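Phosphoinositol-specific phospholipase C (Pseudomonas sp., PDB 5FYP) probably cleaves phosphoinositides at their phosphodiester bond, using a calcium ion held at the mouth of a TIM-barrel-like fold. Local coordinates at residues V23-Y29 with V44-D50; V40-V44 with R284-Q288; G259-D265 with I277-Y283. All coordinates share one frame; numbering follows the deposited sequence.

Contact 1. Residues V23-Y29 with V44-D50. With CA (calcium ion), chain I.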
loop_
_atom_site.group_PDB
_atom_site.type_symbol
_atom_site.label_atom_id
_atom_site.label_comp_id
_atom_site.label_asym_id
_atom_site.label_seq_id
_atom_site.Cartn_x
_atom_site.Cartn_y
_atom_site.Cartn_z
ATOM N N VAL A 23 -10.637 -6.827 2.210
ATOM C CA VAL A 23 -9.702 -7.955 2.274
ATOM C C VAL A 23 -8.524 -7.611 1.359
ATOM O O VAL A 23 -8.716 -7.269 0.188
ATOM C CB VAL A 23 -10.375 -9.242 1.773
ATOM C CG1 VAL A 23 -9.416 -10.412 1.779
ATOM C CG2 VAL A 23 -11.609 -9.561 2.624
ATOM N N ALA A 24 -7.326 -7.713 1.914
ATOM C CA ALA A 24 -6.077 -7.512 1.187
ATOM C C ALA A 24 -5.327 -8.827 1.167
ATOM O O ALA A 24 -5.519 -9.702 2.013
ATOM C CB ALA A 24 -5.246 -6.435 1.861
ATOM N N CYS A 25 -4.414 -8.975 0.207
ATOM C CA CYS A 25 -3.543 -10.130 0.240
ATOM C C CYS A 25 -2.415 -9.917 1.244
ATOM O O CYS A 25 -2.158 -8.822 1.646
ATOM C CB CYS A 25 -2.963 -10.433 -1.141
ATOM S SG CYS A 25 -1.433 -9.589 -1.512
ATOM N N HIS A 26 -1.732 -10.996 1.593
ATOM C CA HIS A 26 -0.479 -10.933 2.308
ATOM C C HIS A 26 0.569 -11.668 1.458
ATOM O O HIS A 26 0.461 -12.883 1.256
ATOM C CB HIS A 26 -0.596 -11.540 3.698
ATOM C CG HIS A 26 0.603 -11.304 4.569
ATOM N ND1 HIS A 26 0.583 -11.624 5.897
ATOM C CD2 HIS A 26 1.828 -10.775 4.332
ATOM C CE1 HIS A 26 1.757 -11.330 6.433
ATOM N NE2 HIS A 26 2.529 -10.825 5.506
ATOM N N ASN A 27 1.533 -10.936 0.912
ATOM C CA ASN A 27 2.615 -11.542 0.137
ATOM C C ASN A 27 2.120 -12.336 -1.067
ATOM O O ASN A 27 2.708 -13.368 -1.444
ATOM C CB ASN A 27 3.531 -12.390 0.986
ATOM C CG ASN A 27 4.399 -11.572 1.922
ATOM O OD1 ASN A 27 4.386 -10.343 1.932
ATOM N ND2 ASN A 27 5.067 -12.256 2.758
ATOM N N CYS A 28 1.085 -11.837 -1.752
ATOM C CA CYS A 28 0.498 -12.601 -2.858
ATOM C C CYS A 28 1.291 -12.696 -4.138
ATOM O O CYS A 28 0.839 -13.334 -5.084
ATOM C CB CYS A 28 -0.906 -12.147 -3.182
ATOM S SG CYS A 28 -1.076 -10.404 -3.550
ATOM N N TYR A 29 2.463 -12.077 -4.157
ATOM C CA TYR A 29 3.454 -12.329 -5.204
ATOM C C TYR A 29 4.110 -13.710 -5.101
ATOM O O TYR A 29 4.768 -14.161 -6.043
ATOM C CB TYR A 29 4.552 -11.236 -5.134
ATOM C CG TYR A 29 5.426 -11.362 -3.921
ATOM C CD1 TYR A 29 6.503 -12.240 -3.919
ATOM C CD2 TYR A 29 5.131 -10.715 -2.732
ATOM C CE1 TYR A 29 7.246 -12.443 -2.770
ATOM C CE2 TYR A 29 5.867 -10.924 -1.592
ATOM C CZ TYR A 29 6.926 -11.812 -1.622
ATOM O OH TYR A 29 7.651 -12.086 -0.480
ATOM N N VAL A 44 -9.480 -9.481 -5.073
ATOM C CA VAL A 44 -9.249 -8.330 -4.186
ATOM C C VAL A 44 -8.703 -7.158 -5.001
ATOM O O VAL A 44 -8.327 -7.312 -6.169
ATOM C CB VAL A 44 -8.314 -8.653 -3.000
ATOM C CG1 VAL A 44 -8.930 -9.717 -2.079
ATOM C CG2 VAL A 44 -6.930 -9.082 -3.455
ATOM N N ARG A 45 -8.593 -5.991 -4.353
ATOM C CA ARG A 45 -8.065 -4.765 -4.932
ATOM C C ARG A 45 -6.855 -4.225 -4.174
ATOM O O ARG A 45 -6.397 -3.141 -4.487
ATOM C CB ARG A 45 -9.143 -3.685 -5.093
ATOM C CG ARG A 45 -10.237 -4.062 -6.070
ATOM C CD ARG A 45 -9.873 -3.767 -7.502
ATOM N NE ARG A 45 -10.861 -4.345 -8.450
ATOM C CZ ARG A 45 -10.837 -5.604 -8.863
ATOM N NH1 ARG A 45 -9.905 -6.449 -8.456
ATOM N NH2 ARG A 45 -11.752 -6.041 -9.711
ATOM N N THR A 46 -6.328 -5.002 -3.235
ATOM C CA THR A 46 -5.131 -4.601 -2.465
ATOM C C THR A 46 -4.164 -5.749 -2.481
ATOM O O THR A 46 -4.481 -6.852 -1.998
ATOM C CB THR A 46 -5.520 -4.146 -1.055
ATOM O OG1 THR A 46 -6.370 -2.993 -1.152
ATOM C CG2 THR A 46 -4.283 -3.737 -0.255
ATOM N N LEU A 47 -2.970 -5.479 -3.017
ATOM C CA LEU A 47 -1.919 -6.485 -3.290
ATOM C C LEU A 47 -0.643 -6.097 -2.594
ATOM O O LEU A 47 -0.578 -5.067 -1.924
ATOM C CB LEU A 47 -1.660 -6.596 -4.822
ATOM C CG LEU A 47 -2.732 -7.323 -5.669
ATOM C CD1 LEU A 47 -4.152 -6.863 -5.645
ATOM C CD2 LEU A 47 -2.211 -7.417 -7.079
ATOM N N GLU A 48 0.382 -6.946 -2.681
ATOM C CA GLU A 48 1.637 -6.729 -1.946
ATOM C C GLU A 48 2.801 -7.284 -2.750
ATOM O O GLU A 48 2.706 -8.369 -3.313
ATOM C CB GLU A 48 1.602 -7.385 -0.566
ATOM C CG GLU A 48 2.855 -7.163 0.268
ATOM C CD GLU A 48 2.721 -7.588 1.713
ATOM O OE1 GLU A 48 1.772 -8.325 2.035
ATOM O OE2 GLU A 48 3.600 -7.182 2.528
ATOM N N LEU A 49 3.904 -6.542 -2.728
ATOM C CA LEU A 49 5.173 -6.925 -3.318
ATOM C C LEU A 49 6.276 -6.691 -2.310
ATOM O O LEU A 49 6.415 -5.577 -1.815
ATOM C CB LEU A 49 5.461 -6.106 -4.595
ATOM C CG LEU A 49 4.538 -6.400 -5.757
ATOM C CD1 LEU A 49 4.515 -5.288 -6.773
ATOM C CD2 LEU A 49 4.905 -7.734 -6.406
ATOM N N ASP A 50 7.118 -7.711 -2.065
ATOM C CA ASP A 50 8.336 -7.537 -1.273
ATOM C C ASP A 50 9.486 -7.294 -2.238
ATOM O O ASP A 50 9.698 -8.108 -3.160
ATOM C CB ASP A 50 8.654 -8.794 -0.454
ATOM C CG ASP A 50 7.681 -9.053 0.687
ATOM O OD1 ASP A 50 6.848 -8.201 0.991
ATOM O OD2 ASP A 50 7.774 -10.160 1.278
HETATM CA CA CA I . 5.571 -8.482 2.903
HETATM O O HOH W 1 -9.653 -5.605 -1.791
HETATM O O HOH W 2 -1.905 -6.047 0.873
HETATM O O HOH W 3 4.741 -8.992 5.100
HETATM O O HOH W 4 7.165 -9.993 3.919
#

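Contact 2. Residues V40-V44 with R284-Q288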
loop_
_atom_site.group_PDB
_atom_site.type_symbol
_atom_site.label_atom_id
_atom_site.label_comp_id
_atom_site.label_asym_id
_atom_site.label_seq_id
_atom_site.Cartn_x
_atom_site.Cartn_y
_atom_site.Cartn_z
ATOM N N VAL A 40 -4.699 -12.361 -8.723
ATOM C CA VAL A 40 -5.107 -11.882 -7.405
ATOM C C VAL A 40 -6.254 -10.862 -7.573
ATOM O O VAL A 40 -7.178 -10.790 -6.734
ATOM C CB VAL A 40 -3.917 -11.291 -6.646
ATOM C CG1 VAL A 40 -4.387 -10.712 -5.336
ATOM C CG2 VAL A 40 -2.873 -12.349 -6.428
ATOM N N LEU A 41 -6.206 -10.075 -8.654
ATOM C CA LEU A 41 -7.209 -9.059 -8.950
ATOM C C LEU A 41 -8.568 -9.661 -9.361
ATOM O O LEU A 41 -9.559 -8.935 -9.483
ATOM C CB LEU A 41 -6.676 -8.091 -9.980
ATOM C CG LEU A 41 -5.550 -7.212 -9.424
ATOM C CD1 LEU A 41 -4.647 -6.686 -10.498
ATOM C CD2 LEU A 41 -6.118 -6.038 -8.601
ATOM N N ASP A 42 -8.658 -10.981 -9.513
ATOM C CA ASP A 42 -9.994 -11.604 -9.616
ATOM C C ASP A 42 -10.739 -11.606 -8.285
ATOM O O ASP A 42 -11.953 -11.812 -8.265
ATOM C CB ASP A 42 -9.861 -13.053 -10.085
ATOM C CG ASP A 42 -9.268 -13.188 -11.465
ATOM O OD1 ASP A 42 -9.210 -12.213 -12.225
ATOM O OD2 ASP A 42 -8.964 -14.319 -11.835
ATOM N N SER A 43 -10.009 -11.371 -7.186
ATOM C CA SER A 43 -10.561 -11.528 -5.827
ATOM C C SER A 43 -10.528 -10.296 -4.951
ATOM O O SER A 43 -11.383 -10.148 -4.097
ATOM C CB SER A 43 -9.865 -12.651 -5.070
ATOM O OG SER A 43 -9.962 -13.876 -5.751
ATOM N N VAL A 44 -9.480 -9.481 -5.073
ATOM C CA VAL A 44 -9.249 -8.330 -4.186
ATOM C C VAL A 44 -8.703 -7.158 -5.001
ATOM O O VAL A 44 -8.327 -7.312 -6.169
ATOM C CB VAL A 44 -8.314 -8.653 -3.000
ATOM C CG1 VAL A 44 -8.930 -9.717 -2.079
ATOM C CG2 VAL A 44 -6.930 -9.082 -3.455
ATOM N N ARG A 284 -4.611 -16.313 2.600
ATOM C CA ARG A 284 -5.719 -17.008 1.878
ATOM C C ARG A 284 -6.843 -15.982 1.662
ATOM O O ARG A 284 -7.920 -16.057 2.247
ATOM C CB ARG A 284 -6.191 -18.228 2.647
ATOM C CG ARG A 284 -5.063 -19.221 2.964
ATOM C CD ARG A 284 -5.463 -20.355 3.907
ATOM N NE ARG A 284 -6.524 -21.171 3.399
ATOM C CZ ARG A 284 -7.179 -22.060 4.130
ATOM N NH1 ARG A 284 -6.944 -22.235 5.473
ATOM N NH2 ARG A 284 -8.136 -22.785 3.550
ATOM N N PHE A 285 -6.556 -14.994 0.824
ATOM C CA PHE A 285 -7.474 -13.871 0.651
ATOM C C PHE A 285 -8.823 -14.259 0.017
ATOM O O PHE A 285 -9.855 -13.719 0.418
ATOM C CB PHE A 285 -6.812 -12.737 -0.158
ATOM C CG PHE A 285 -6.177 -13.204 -1.441
ATOM C CD1 PHE A 285 -6.922 -13.325 -2.600
ATOM C CD2 PHE A 285 -4.843 -13.580 -1.456
ATOM C CE1 PHE A 285 -6.330 -13.815 -3.752
ATOM C CE2 PHE A 285 -4.281 -14.101 -2.595
ATOM C CZ PHE A 285 -5.027 -14.212 -3.740
ATOM N N ALA A 286 -8.819 -15.206 -0.903
ATOM C CA ALA A 286 -10.073 -15.556 -1.605
ATOM C C ALA A 286 -11.069 -16.196 -0.665
ATOM O O ALA A 286 -12.283 -16.057 -0.847
ATOM C CB ALA A 286 -9.812 -16.449 -2.795
ATOM N N ALA A 287 -10.568 -16.867 0.373
ATOM C CA ALA A 287 -11.407 -17.558 1.353
ATOM C C ALA A 287 -12.135 -16.600 2.301
ATOM O O ALA A 287 -12.994 -17.050 3.052
ATOM C CB ALA A 287 -10.564 -18.529 2.169
ATOM N N GLN A 288 -11.793 -15.324 2.292
ATOM C CA GLN A 288 -12.394 -14.367 3.204
ATOM C C GLN A 288 -13.510 -13.597 2.526
ATOM O O GLN A 288 -13.408 -13.235 1.350
ATOM C CB GLN A 288 -11.358 -13.336 3.695
ATOM C CG GLN A 288 -10.033 -13.944 4.083
ATOM C CD GLN A 288 -10.107 -15.037 5.092
ATOM O OE1 GLN A 288 -10.855 -14.984 6.042
ATOM N NE2 GLN A 288 -9.266 -16.051 4.912
#

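Contact 3. Residues G259-D265 with I277-Y283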
loop_
_atom_site.group_PDB
_atom_site.type_symbol
_atom_site.label_atom_id
_atom_site.label_comp_id
_atom_site.label_asym_id
_atom_site.label_seq_id
_atom_site.Cartn_x
_atom_site.Cartn_y
_atom_site.Cartn_z
ATOM N N GLY A 259 -5.515 2.266 7.583
ATOM C CA GLY A 259 -4.860 1.260 8.423
ATOM C C GLY A 259 -4.830 -0.084 7.770
ATOM O O GLY A 259 -5.850 -0.542 7.250
ATOM N N ARG A 260 -3.674 -0.741 7.861
ATOM C CA ARG A 260 -3.507 -2.124 7.395
ATOM C C ARG A 260 -3.056 -2.970 8.572
ATOM O O ARG A 260 -2.166 -2.568 9.329
ATOM C CB ARG A 260 -2.491 -2.210 6.275
ATOM C CG ARG A 260 -2.296 -3.614 5.721
ATOM C CD ARG A 260 -1.634 -3.575 4.343
ATOM N NE ARG A 260 -1.363 -4.883 3.750
ATOM C CZ ARG A 260 -0.339 -5.627 4.070
ATOM N NH1 ARG A 260 0.479 -5.267 5.053
ATOM N NH2 ARG A 260 -0.151 -6.774 3.416
ATOM N N VAL A 261 -3.691 -4.140 8.712
ATOM C CA VAL A 261 -3.320 -5.122 9.740
ATOM C C VAL A 261 -2.922 -6.418 9.070
ATOM O O VAL A 261 -3.713 -6.980 8.287
ATOM C CB VAL A 261 -4.445 -5.381 10.744
ATOM C CG1 VAL A 261 -4.100 -6.536 11.673
ATOM C CG2 VAL A 261 -4.718 -4.116 11.535
ATOM N N TRP A 262 -1.720 -6.894 9.368
ATOM C CA TRP A 262 -1.198 -8.133 8.825
ATOM C C TRP A 262 -0.940 -9.136 9.950
ATOM O O TRP A 262 -0.762 -8.750 11.107
ATOM C CB TRP A 262 0.080 -7.861 8.002
ATOM C CG TRP A 262 1.160 -7.197 8.778
ATOM C CD1 TRP A 262 1.356 -5.878 8.958
ATOM C CD2 TRP A 262 2.189 -7.862 9.513
ATOM N NE1 TRP A 262 2.434 -5.661 9.784
ATOM C CE2 TRP A 262 2.972 -6.873 10.115
ATOM C CE3 TRP A 262 2.529 -9.210 9.705
ATOM C CZ2 TRP A 262 4.085 -7.180 10.922
ATOM C CZ3 TRP A 262 3.638 -9.522 10.506
ATOM C CH2 TRP A 262 4.387 -8.507 11.103
ATOM N N GLY A 263 -0.958 -10.417 9.593
ATOM C CA GLY A 263 -0.674 -11.483 10.525
ATOM C C GLY A 263 -1.839 -11.952 11.354
ATOM O O GLY A 263 -1.634 -12.743 12.260
ATOM N N ASP A 264 -3.039 -11.493 11.047
ATOM C CA ASP A 264 -4.217 -11.794 11.886
ATOM C C ASP A 264 -5.221 -12.657 11.125
ATOM O O ASP A 264 -6.419 -12.473 11.221
ATOM C CB ASP A 264 -4.865 -10.505 12.383
ATOM C CG ASP A 264 -5.730 -10.696 13.606
ATOM O OD1 ASP A 264 -5.419 -11.608 14.429
ATOM O OD2 ASP A 264 -6.659 -9.898 13.815
ATOM N N ASP A 265 -4.708 -13.704 10.496
ATOM C CA ASP A 265 -5.493 -14.506 9.567
ATOM C C ASP A 265 -6.640 -15.305 10.165
ATOM O O ASP A 265 -7.536 -15.725 9.437
ATOM C CB ASP A 265 -4.572 -15.492 8.822
ATOM C CG ASP A 265 -3.556 -14.766 7.971
ATOM O OD1 ASP A 265 -2.623 -14.182 8.597
ATOM O OD2 ASP A 265 -3.748 -14.710 6.753
ATOM N N ILE A 277 -10.606 -1.675 10.629
ATOM C CA ILE A 277 -9.397 -1.904 9.841
ATOM C C ILE A 277 -9.735 -1.709 8.366
ATOM O O ILE A 277 -10.581 -2.424 7.813
ATOM C CB ILE A 277 -8.843 -3.300 10.090
ATOM C CG1 ILE A 277 -8.425 -3.446 11.572
ATOM C CG2 ILE A 277 -7.718 -3.605 9.133
ATOM C CD1 ILE A 277 -8.325 -4.882 12.054
ATOM N N ASN A 278 -9.036 -0.800 7.697
ATOM C CA ASN A 278 -9.274 -0.629 6.255
ATOM C C ASN A 278 -8.788 -1.789 5.414
ATOM O O ASN A 278 -9.502 -2.200 4.491
ATOM C CB ASN A 278 -8.619 0.635 5.722
ATOM C CG ASN A 278 -9.251 1.905 6.238
ATOM O OD1 ASN A 278 -8.671 2.616 7.074
ATOM N ND2 ASN A 278 -10.418 2.241 5.713
ATOM N N LEU A 279 -7.572 -2.250 5.676
ATOM C CA LEU A 279 -6.951 -3.280 4.837
ATOM C C LEU A 279 -6.545 -4.450 5.730
ATOM O O LEU A 279 -5.609 -4.324 6.526
ATOM C CB LEU A 279 -5.731 -2.706 4.103
ATOM C CG LEU A 279 -5.940 -1.428 3.320
ATOM C CD1 LEU A 279 -4.618 -0.913 2.760
ATOM C CD2 LEU A 279 -6.982 -1.526 2.209
ATOM N N SER A 280 -7.258 -5.563 5.619
ATOM C CA SER A 280 -6.977 -6.744 6.416
ATOM C C SER A 280 -6.249 -7.746 5.551
ATOM O O SER A 280 -6.834 -8.293 4.610
ATOM C CB SER A 280 -8.276 -7.381 6.922
ATOM O OG SER A 280 -8.902 -6.558 7.879
ATOM N N ALA A 281 -4.957 -7.960 5.843
ATOM C CA ALA A 281 -4.118 -8.782 4.975
ATOM C C ALA A 281 -4.223 -10.251 5.337
ATOM O O ALA A 281 -3.975 -10.619 6.483
ATOM C CB ALA A 281 -2.690 -8.322 5.080
ATOM N N TYR A 282 -4.546 -11.070 4.345
ATOM C CA TYR A 282 -4.672 -12.516 4.504
ATOM C C TYR A 282 -3.843 -13.254 3.472
ATOM O O TYR A 282 -3.899 -12.946 2.278
ATOM C CB TYR A 282 -6.104 -12.969 4.304
ATOM C CG TYR A 282 -7.071 -12.510 5.341
ATOM C CD1 TYR A 282 -7.759 -11.317 5.188
ATOM C CD2 TYR A 282 -7.375 -13.293 6.458
ATOM C CE1 TYR A 282 -8.690 -10.902 6.115
ATOM C CE2 TYR A 282 -8.316 -12.884 7.397
ATOM C CZ TYR A 282 -8.957 -11.692 7.215
ATOM O OH TYR A 282 -9.912 -11.284 8.094
ATOM N N TYR A 283 -3.135 -14.289 3.915
ATOM C CA TYR A 283 -2.491 -15.199 2.968
ATOM C C TYR A 283 -3.531 -15.806 2.012
ATOM O O TYR A 283 -3.338 -15.831 0.794
ATOM C CB TYR A 283 -1.756 -16.296 3.705
ATOM C CG TYR A 283 -0.623 -15.793 4.543
ATOM C CD1 TYR A 283 0.508 -15.222 3.946
ATOM C CD2 TYR A 283 -0.621 -15.911 5.937
ATOM C CE1 TYR A 283 1.584 -14.785 4.703
ATOM C CE2 TYR A 283 0.432 -15.459 6.711
ATOM C CZ TYR A 283 1.545 -14.911 6.085
ATOM O OH TYR A 283 2.628 -14.500 6.822
HETATM O O HOH W 5 -4.339 -9.739 9.112
HETATM O O HOH W 6 -1.744 -12.012 7.329
#

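Contact 1. Residues V23-Y29 with V44-D50
E48 reaches N27 and the calcium ion because its side chain runs straight out from strand 46-50, with CG anti to the backbone N (chi1 -178°) and the chain extended beyond. Y29 bends differently: its CG stands between the backbone N and the carbonyl carbon (chi1 70°), so the ring lies beside the strand with E48 O in plane at its edge and the hydroxyl at D50.

Both acids divide their oxygens between the metal and the protein. E48 OE2 binds calcium at 2.4 Å, while E48 OE1 accepts from N27 N at 2.9 Å, met from above the carboxylate plane, and also pairs with R260. D50 OD1 binds calcium at 2.3 Å, and D50 OD2 takes the Y29 OH bond of 2.6 Å, again from above the plane. A second grip of this kind fixes the rotation of each carboxylate, and oxygen ligands suit calcium. H26 NE2 holds a metal-bound water, and the side chains of N27 and D119 join the coordination.

Behind the site, the C25-C28 disulfide brings C25 SG to 3.4 Å from E48 N, a buried amide that has no partner in the model. Further back, C25 N bonds to T46 O (3.1 Å), and small A24 lets its CB meet T46 CG2 at 3.6 Å.

The strands run parallel, 21° apart. Strand 279-282 flanks 20-25, strand 114-120 flanks 46-52, and L49 packs its CD2 on Y29 CB while also touching L94, C97 and L98 of helix 94-107.

Contact 2. Residues V40-V44 with R284-Q288
F285 puts its ring against V40, S43 and V44, and its own torsions decide how. CG sits between the backbone N and the carbonyl carbon (chi1 50°), and chi2 near a right angle turns the ring so that a face is offered to V40 and an edge to S43. V40 has CG1 anti to its backbone N, which carries this methyl over the ring face as a CH-pi contact, 4.2 Å from the ring centroid and 25° off the normal. The other branch, V40 CG2, comes to 3.9 Å from F285 CZ at the rim.

S43 CB approaches in the ring plane, 3.9 Å from F285 CD1. S43 OG is turned away from its own carbonyl carbon and lies 3.9 Å from A286 CB, at the partly exposed border where a small polar residue and an alanine fit. V44 adds CG1 against F285 CB at 4.2 Å, close to where the aromatic side chain leaves its backbone. The valines thus put branched methyls at two places on the aromatic side chain, one over a face and one near its root.

Each partner is a single helix-like turn. V40 O accepts from both S43 N and V44 N; in the other turn Q288 N bonds to F285 O, and Q288 folds back so that NE2 donates to R284 O at 3.0 Å, the acceptor lying in the Q288 amide plane. R294 ties the two turns together, bonding to S43 O and A286 O.

F285 also rests on V23, C25 and C28, and V40 on L47. The pair therefore makes an apolar cover over strands 20-25 and 46-52, consistent with a TIM-barrel-like fold in which the links after strands 20-25 and 279-282 carry no regular helix here.

Contact 3. Residues G259-D265 with I277-Y283
R260 carries A281 CB over one face of its guanidinium, offset toward the rim, with A281 CB 3.4 Å from R260 NH2. The Y282 ring receives D265 O at its edge, in plane, and the D265 carboxylate lies nearly parallel to the Y283 ring, the planes 9° apart. D265 OD2 is also the acceptor for Y283 N (2.9 Å), which holds the carboxylate beside the tyrosine.

An extended chain, CG anti to the backbone N (chi1 -178°), lays R260 across L279 and past A281, whose small side chain leaves room for the guanidinium on its way to a salt bridge with E48. V261 points to the other face of the sheet, where its CG2 meets I277 CD1 at 3.7 Å.

Parallel pairing supplies the frame: G259 O accepts from L279 N, L279 O from V261 N, and V261 O from A281 N, each at 2.9 Å. At the start, N278 OD1 takes G259 N in its carbonyl plane, on a lone pair, while N278 ND2 bonds to I20 O. Where the strands part, two waters link A281 O to V261, G263, D264 and D265; G263 makes the bend with a positive phi of 85°.

The strands are the two ends of a beta-alpha-beta crossover through helix 269-274, which covers I277 and S280. Strand 238-242 flanks 258-262, and strand 20-25 flanks 279-282.

Overall arrangement
Contacts 1 and 3 are buried barrel-wall pairings of parallel strands, joined because strands 20-25 and 279-282 are neighbours: A24 N probably bonds to S280 O, and R260 of contact 3 reaches the calcium ligand E48 of contact 1. Contact 3 is dominated by regular backbone bonds, whereas contact 1 gives up much of that pairing to metal-binding acids and a disulfide. Contact 2 lies further from the chain's centre and partly at the surface; it is apolar, shares V44 with contact 1, and covers contact 1 from outside. Y282 and Y283 lead straight from contact 3 into its 284-288 turn.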